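Long-range contact in Lmo1076 protein (Listeria monocytogenes serovar 1/2a, PDB 3FI7), which hydrolyses bacterial peptidoglycan as a virulence-associated autolysin, this chain being its N-acetylglucosaminidase (GH73) catalytic domain, which is subject to autoinhibition: residues K47-Q58 against L120-R128. Sequence-based numbering, arbitrary orientation.
Sequences KYNLYPSVMIAQ and LEDNAKKLR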
ATOM      1  N   LYS A  47      -9.721   2.344  12.045  1.00 41.19           N
ATOM      2  CA  LYS A  47     -10.720   3.399  11.929  1.00 42.67           C
ATOM      3  C   LYS A  47     -11.707   3.168  10.769  1.00 45.41           C
ATOM      4  O   LYS A  47     -12.887   3.474  10.889  1.00 51.25           O
ATOM      5  CB  LYS A  47     -10.016   4.745  11.778  1.00 38.62           C
ATOM      6  CG  LYS A  47     -10.922   5.913  11.481  1.00 49.50           C
ATOM      7  CD  LYS A  47     -10.098   7.184  11.387  1.00 56.32           C
ATOM      8  CE  LYS A  47     -10.929   8.356  10.914  1.00 59.89           C
ATOM      9  NZ  LYS A  47     -10.076   9.572  10.774  1.00 65.84           N
ATOM     10  N   TYR A  48     -11.222   2.618   9.658  1.00 42.10           N
ATOM     11  CA  TYR A  48     -12.065   2.372   8.487  1.00 43.26           C
ATOM     12  C   TYR A  48     -12.415   0.895   8.279  1.00 46.21           C
ATOM     13  O   TYR A  48     -12.961   0.530   7.238  1.00 48.19           O
ATOM     14  CB  TYR A  48     -11.398   2.921   7.223  1.00 40.93           C
ATOM     15  CG  TYR A  48     -11.252   4.422   7.218  1.00 45.16           C
ATOM     16  CD1 TYR A  48     -12.250   5.234   6.694  1.00 45.49           C
ATOM     17  CD2 TYR A  48     -10.124   5.028   7.745  1.00 39.87           C
ATOM     18  CE1 TYR A  48     -12.123   6.609   6.691  1.00 44.16           C
ATOM     19  CE2 TYR A  48      -9.989   6.400   7.751  1.00 40.84           C
ATOM     20  CZ  TYR A  48     -10.990   7.188   7.222  1.00 49.29           C
ATOM     21  OH  TYR A  48     -10.853   8.559   7.224  1.00 50.33           O
ATOM     22  N   ASN A  49     -12.099   0.061   9.270  1.00 48.29           N
ATOM     23  CA  ASN A  49     -12.335  -1.392   9.215  1.00 39.40           C
ATOM     24  C   ASN A  49     -11.904  -2.093   7.908  1.00 37.26           C
ATOM     25  O   ASN A  49     -12.715  -2.712   7.222  1.00 38.93           O
ATOM     26  CB  ASN A  49     -13.789  -1.735   9.577  1.00 35.79           C
ATOM     27  CG  ASN A  49     -13.943  -3.167  10.089  1.00 49.39           C
ATOM     28  OD1 ASN A  49     -13.039  -3.707  10.730  1.00 48.40           O
ATOM     29  ND2 ASN A  49     -15.084  -3.787   9.799  1.00 45.24           N
ATOM     30  N   LEU A  50     -10.618  -1.986   7.584  1.00 36.82           N
ATOM     31  CA  LEU A  50     -10.030  -2.626   6.410  1.00 31.67           C
ATOM     32  C   LEU A  50      -8.854  -3.503   6.850  1.00 36.54           C
ATOM     33  O   LEU A  50      -8.456  -3.459   8.014  1.00 37.10           O
ATOM     34  CB  LEU A  50      -9.523  -1.557   5.448  1.00 36.81           C
ATOM     35  CG  LEU A  50     -10.501  -0.457   5.035  1.00 40.93           C
ATOM     36  CD1 LEU A  50      -9.788   0.593   4.192  1.00 38.13           C
ATOM     37  CD2 LEU A  50     -11.661  -1.053   4.265  1.00 38.03           C
ATOM     38  N   TYR A  51      -8.297  -4.296   5.935  1.00 28.74           N
ATOM     39  CA  TYR A  51      -7.075  -5.063   6.245  1.00 30.37           C
ATOM     40  C   TYR A  51      -5.812  -4.221   6.059  1.00 35.20           C
ATOM     41  O   TYR A  51      -5.532  -3.749   4.953  1.00 38.30           O
ATOM     42  CB  TYR A  51      -6.945  -6.311   5.361  1.00 31.48           C
ATOM     43  CG  TYR A  51      -7.846  -7.463   5.727  1.00 39.41           C
ATOM     44  CD1 TYR A  51      -7.505  -8.331   6.752  1.00 37.40           C
ATOM     45  CD2 TYR A  51      -9.038  -7.696   5.029  1.00 34.97           C
ATOM     46  CE1 TYR A  51      -8.327  -9.398   7.091  1.00 37.27           C
ATOM     47  CE2 TYR A  51      -9.864  -8.755   5.356  1.00 36.46           C
ATOM     48  CZ  TYR A  51      -9.507  -9.604   6.395  1.00 44.58           C
ATOM     49  OH  TYR A  51     -10.319 -10.666   6.734  1.00 39.23           O
ATOM     50  N   PRO A  52      -5.031  -4.047   7.135  1.00 36.24           N
ATOM     51  CA  PRO A  52      -3.737  -3.358   7.045  1.00 34.71           C
ATOM     52  C   PRO A  52      -2.791  -4.079   6.081  1.00 34.87           C
ATOM     53  O   PRO A  52      -1.981  -3.446   5.397  1.00 32.82           O
ATOM     54  CB  PRO A  52      -3.177  -3.461   8.473  1.00 34.02           C
ATOM     55  CG  PRO A  52      -4.327  -3.738   9.335  1.00 34.93           C
ATOM     56  CD  PRO A  52      -5.351  -4.467   8.509  1.00 33.20           C
ATOM     57  N   SER A  53      -2.882  -5.402   6.033  1.00 27.01           N
ATOM     58  CA  SER A  53      -1.996  -6.169   5.167  1.00 30.33           C
ATOM     59  C   SER A  53      -2.267  -5.805   3.716  1.00 30.02           C
ATOM     60  O   SER A  53      -1.354  -5.727   2.905  1.00 32.73           O
ATOM     61  CB  SER A  53      -2.189  -7.669   5.372  1.00 27.90           C
ATOM     62  OG  SER A  53      -3.536  -8.028   5.134  1.00 33.93           O
ATOM     63  N   VAL A  54      -3.533  -5.574   3.396  1.00 33.14           N
ATOM     64  CA  VAL A  54      -3.913  -5.256   2.029  1.00 33.36           C
ATOM     65  C   VAL A  54      -3.500  -3.819   1.684  1.00 34.65           C
ATOM     66  O   VAL A  54      -3.041  -3.538   0.574  1.00 33.86           O
ATOM     67  CB  VAL A  54      -5.425  -5.483   1.817  1.00 37.19           C
ATOM     68  CG1 VAL A  54      -5.881  -4.946   0.466  1.00 30.83           C
ATOM     69  CG2 VAL A  54      -5.748  -6.973   1.956  1.00 26.14           C
ATOM     70  N   MET A  55      -3.637  -2.916   2.648  1.00 26.46           N
ATOM     71  CA  MET A  55      -3.211  -1.529   2.446  1.00 35.50           C
ATOM     72  C   MET A  55      -1.697  -1.397   2.245  1.00 36.92           C
ATOM     73  O   MET A  55      -1.230  -0.648   1.380  1.00 33.94           O
ATOM     74  CB  MET A  55      -3.646  -0.648   3.620  1.00 32.26           C
ATOM     75  CG  MET A  55      -3.209   0.810   3.458  1.00 41.89           C
ATOM     76  SD  MET A  55      -3.647   1.886   4.848  1.00 49.30           S
ATOM     77  CE  MET A  55      -5.321   2.341   4.407  1.00 40.01           C
ATOM     78  N   ILE A  56      -0.932  -2.116   3.060  1.00 28.19           N
ATOM     79  CA  ILE A  56       0.517  -2.050   2.971  1.00 31.28           C
ATOM     80  C   ILE A  56       0.965  -2.656   1.643  1.00 29.11           C
ATOM     81  O   ILE A  56       1.822  -2.104   0.968  1.00 34.84           O
ATOM     82  CB  ILE A  56       1.196  -2.767   4.164  1.00 29.04           C
ATOM     83  CG1 ILE A  56       0.897  -2.023   5.468  1.00 30.14           C
ATOM     84  CG2 ILE A  56       2.691  -2.875   3.943  1.00 26.31           C
ATOM     85  CD1 ILE A  56       1.027  -2.888   6.716  1.00 33.90           C
ATOM     86  N   ALA A  57       0.370  -3.783   1.263  1.00 29.81           N
ATOM     87  CA  ALA A  57       0.701  -4.407  -0.020  1.00 31.94           C
ATOM     88  C   ALA A  57       0.353  -3.486  -1.193  1.00 33.62           C
ATOM     89  O   ALA A  57       1.130  -3.350  -2.135  1.00 33.45           O
ATOM     90  CB  ALA A  57      -0.002  -5.735  -0.166  1.00 28.97           C
ATOM     91  N   GLN A  58      -0.808  -2.843  -1.128  1.00 30.15           N
ATOM     92  CA  GLN A  58      -1.186  -1.890  -2.168  1.00 31.37           C
ATOM     93  C   GLN A  58      -0.203  -0.736  -2.242  1.00 33.48           C
ATOM     94  O   GLN A  58       0.199  -0.335  -3.334  1.00 33.14           O
ATOM     95  CB  GLN A  58      -2.600  -1.343  -1.950  1.00 29.29           C
ATOM     96  CG  GLN A  58      -3.685  -2.200  -2.541  1.00 29.09           C
ATOM     97  CD  GLN A  58      -4.971  -1.425  -2.751  1.00 38.61           C
ATOM     98  OE1 GLN A  58      -5.637  -1.038  -1.792  1.00 36.91           O
ATOM     99  NE2 GLN A  58      -5.330  -1.196  -4.013  1.00 33.06           N
ATOM    100  N   LEU A 120      -2.098   7.389   2.671  1.00 32.30           N
ATOM    101  CA  LEU A 120      -2.731   6.152   3.135  1.00 35.74           C
ATOM    102  C   LEU A 120      -4.199   6.385   3.495  1.00 37.44           C
ATOM    103  O   LEU A 120      -5.062   5.565   3.183  1.00 38.72           O
ATOM    104  CB  LEU A 120      -1.984   5.561   4.333  1.00 28.33           C
ATOM    105  CG  LEU A 120      -0.557   5.088   4.038  1.00 37.26           C
ATOM    106  CD1 LEU A 120       0.278   5.021   5.319  1.00 34.68           C
ATOM    107  CD2 LEU A 120      -0.561   3.742   3.299  1.00 28.21           C
ATOM    108  N   GLU A 121      -4.486   7.506   4.145  1.00 36.35           N
ATOM    109  CA  GLU A 121      -5.858   7.792   4.544  1.00 40.69           C
ATOM    110  C   GLU A 121      -6.782   7.955   3.327  1.00 41.76           C
ATOM    111  O   GLU A 121      -7.934   7.511   3.354  1.00 39.78           O
ATOM    112  CB  GLU A 121      -5.934   9.011   5.465  1.00 33.46           C
ATOM    113  CG  GLU A 121      -7.358   9.327   5.922  1.00 42.26           C
ATOM    114  CD  GLU A 121      -7.421   9.967   7.303  1.00 59.12           C
ATOM    115  OE1 GLU A 121      -6.405  10.558   7.736  1.00 63.90           O
ATOM    116  OE2 GLU A 121      -8.490   9.879   7.954  1.00 58.29           O
ATOM    117  N   ASP A 122      -6.275   8.582   2.267  1.00 35.59           N
ATOM    118  CA  ASP A 122      -7.033   8.689   1.022  1.00 36.98           C
ATOM    119  C   ASP A 122      -7.396   7.322   0.461  1.00 35.89           C
ATOM    120  O   ASP A 122      -8.515   7.127  -0.003  1.00 40.68           O
ATOM    121  CB  ASP A 122      -6.288   9.515  -0.035  1.00 47.42           C
ATOM    122  CG  ASP A 122      -6.925  10.886  -0.268  1.00 78.30           C
ATOM    123  OD1 ASP A 122      -6.746  11.438  -1.380  1.00 88.13           O
ATOM    124  OD2 ASP A 122      -7.609  11.407   0.649  1.00 79.46           O
ATOM    125  N   ASN A 123      -6.450   6.382   0.504  1.00 31.72           N
ATOM    126  CA  ASN A 123      -6.706   5.019   0.047  1.00 34.26           C
ATOM    127  C   ASN A 123      -7.796   4.376   0.896  1.00 39.81           C
ATOM    128  O   ASN A 123      -8.691   3.713   0.371  1.00 46.77           O
ATOM    129  CB  ASN A 123      -5.415   4.180   0.055  1.00 26.86           C
ATOM    130  CG  ASN A 123      -5.674   2.677  -0.079  1.00 35.66           C
ATOM    131  OD1 ASN A 123      -5.706   1.950   0.916  1.00 41.08           O
ATOM    132  ND2 ASN A 123      -5.841   2.207  -1.305  1.00 35.77           N
ATOM    133  N   ALA A 124      -7.730   4.591   2.206  1.00 31.70           N
ATOM    134  CA  ALA A 124      -8.734   4.043   3.121  1.00 41.13           C
ATOM    135  C   ALA A 124     -10.116   4.640   2.846  1.00 41.05           C
ATOM    136  O   ALA A 124     -11.120   3.933   2.844  1.00 37.42           O
ATOM    137  CB  ALA A 124      -8.332   4.286   4.568  1.00 34.18           C
ATOM    138  N   LYS A 125     -10.160   5.950   2.623  1.00 37.61           N
ATOM    139  CA  LYS A 125     -11.414   6.624   2.312  1.00 44.06           C
ATOM    140  C   LYS A 125     -11.986   6.098   1.000  1.00 41.54           C
ATOM    141  O   LYS A 125     -13.182   5.833   0.894  1.00 43.19           O
ATOM    142  CB  LYS A 125     -11.210   8.135   2.217  1.00 35.63           C
ATOM    143  CG  LYS A 125     -11.096   8.852   3.552  1.00 42.12           C
ATOM    144  CD  LYS A 125     -10.723  10.301   3.292  1.00 56.13           C
ATOM    145  CE  LYS A 125     -10.887  11.178   4.514  1.00 68.02           C
ATOM    146  NZ  LYS A 125     -10.508  12.582   4.177  1.00 73.73           N
ATOM    147  N   LYS A 126     -11.119   5.946   0.008  1.00 34.44           N
ATOM    148  CA  LYS A 126     -11.514   5.416  -1.286  1.00 39.36           C
ATOM    149  C   LYS A 126     -12.207   4.054  -1.146  1.00 41.19           C
ATOM    150  O   LYS A 126     -13.305   3.862  -1.668  1.00 42.95           O
ATOM    151  CB  LYS A 126     -10.293   5.319  -2.202  1.00 46.06           C
ATOM    152  CG  LYS A 126     -10.602   5.042  -3.664  1.00 63.71           C
ATOM    153  CD  LYS A 126      -9.337   5.202  -4.514  1.00 85.36           C
ATOM    154  CE  LYS A 126      -9.619   5.007  -6.002  1.00100.93           C
ATOM    155  NZ  LYS A 126      -8.392   5.164  -6.841  1.00102.37           N
ATOM    156  N   LEU A 127     -11.575   3.123  -0.436  1.00 34.32           N
ATOM    157  CA  LEU A 127     -12.146   1.789  -0.248  1.00 38.73           C
ATOM    158  C   LEU A 127     -13.426   1.796   0.573  1.00 44.00           C
ATOM    159  O   LEU A 127     -14.399   1.126   0.220  1.00 39.15           O
ATOM    160  CB  LEU A 127     -11.135   0.829   0.395  1.00 28.84           C
ATOM    161  CG  LEU A 127      -9.923   0.491  -0.484  1.00 40.72           C
ATOM    162  CD1 LEU A 127      -9.141  -0.696   0.067  1.00 45.08           C
ATOM    163  CD2 LEU A 127     -10.362   0.217  -1.899  1.00 45.96           C
ATOM    164  N   ARG A 128     -13.416   2.535   1.678  1.00 42.87           N
ATOM    165  CA  ARG A 128     -14.548   2.534   2.595  1.00 39.29           C
ATOM    166  C   ARG A 128     -15.711   3.380   2.074  1.00 47.58           C
ATOM    167  O   ARG A 128     -16.854   2.931   2.086  1.00 42.34           O
ATOM    168  CB  ARG A 128     -14.123   2.994   3.996  1.00 40.13           C
ATOM    169  CG  ARG A 128     -15.293   3.332   4.935  1.00 42.66           C
ATOM    170  CD  ARG A 128     -16.229   2.138   5.143  1.00 37.35           C
ATOM    171  NE  ARG A 128     -15.516   0.969   5.656  1.00 40.94           N
ATOM    172  CZ  ARG A 128     -16.081  -0.212   5.890  1.00 43.11           C
ATOM    173  NH1 ARG A 128     -17.375  -0.399   5.654  1.00 47.04           N
ATOM    174  NH2 ARG A 128     -15.353  -1.212   6.362  1.00 40.69           N
TER
HETATM  175  O   HOH W   1      -5.875  -0.932   0.882  1.00 37.12           O
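The Schellman turn that closes helix 29-47, together with the next helix, 52-63, packs against helix 116-129, and Tyr48 and Arg128 meet at the turn between the first two helices. Asn49, with positive phi, is the C-prime residue of that motif, and the carbonyl oxygens of Tyr48 and Asn49, in the turn itself, accept from Arg128. Arg128 reaches Tyr48 O side-on with two nitrogens, NE at 3.0 Å and NH2 at 3.1 Å, both from one face of the carbonyl plane; a weak bond runs from NH2 to Asn49 O. Bends at chi2 and chi3 (59° and 57°) fold the guanidinium back to this turn, while its NH1 forms a salt bridge with Glu144.

The Tyr48 ring lies along helix 116-129, one face over Ala124 CB in a CH-pi contact, 4.1 Å from methyl to ring centroid. At its far end Tyr48 OH donates to the anti lone pair of Glu121 OE2 (2.8 Å), the carboxylate plane turned steeply to the ring. Lys47 brings NZ to the same OE2 in a salt bridge; OE2 thus accepts from two donors, which would probably favour the charged form of the carboxylate.

In this glucosaminidase domain, a member of the lysozyme clan, apolar groups fill the join between helices 52-63 and 116-129. Leu50 CD1 rests on Ala124 and on Leu127 CB, and Met55, bent at chi3 (-85°), lays CE 3.6 Å from Ala124 CB with SD beside Leu120 CD2. Farther along helix 52-63, Gln58 OE1 accepts from Asn123 ND2 (3.3 Å), which sits above the plane of the Gln58 carbonyl and so not on a lone pair; a water donates to both Gln58 OE1 and Asn123 OD1, and Gln58 NE2 is hydrogen-bonded to Tyr166 OH.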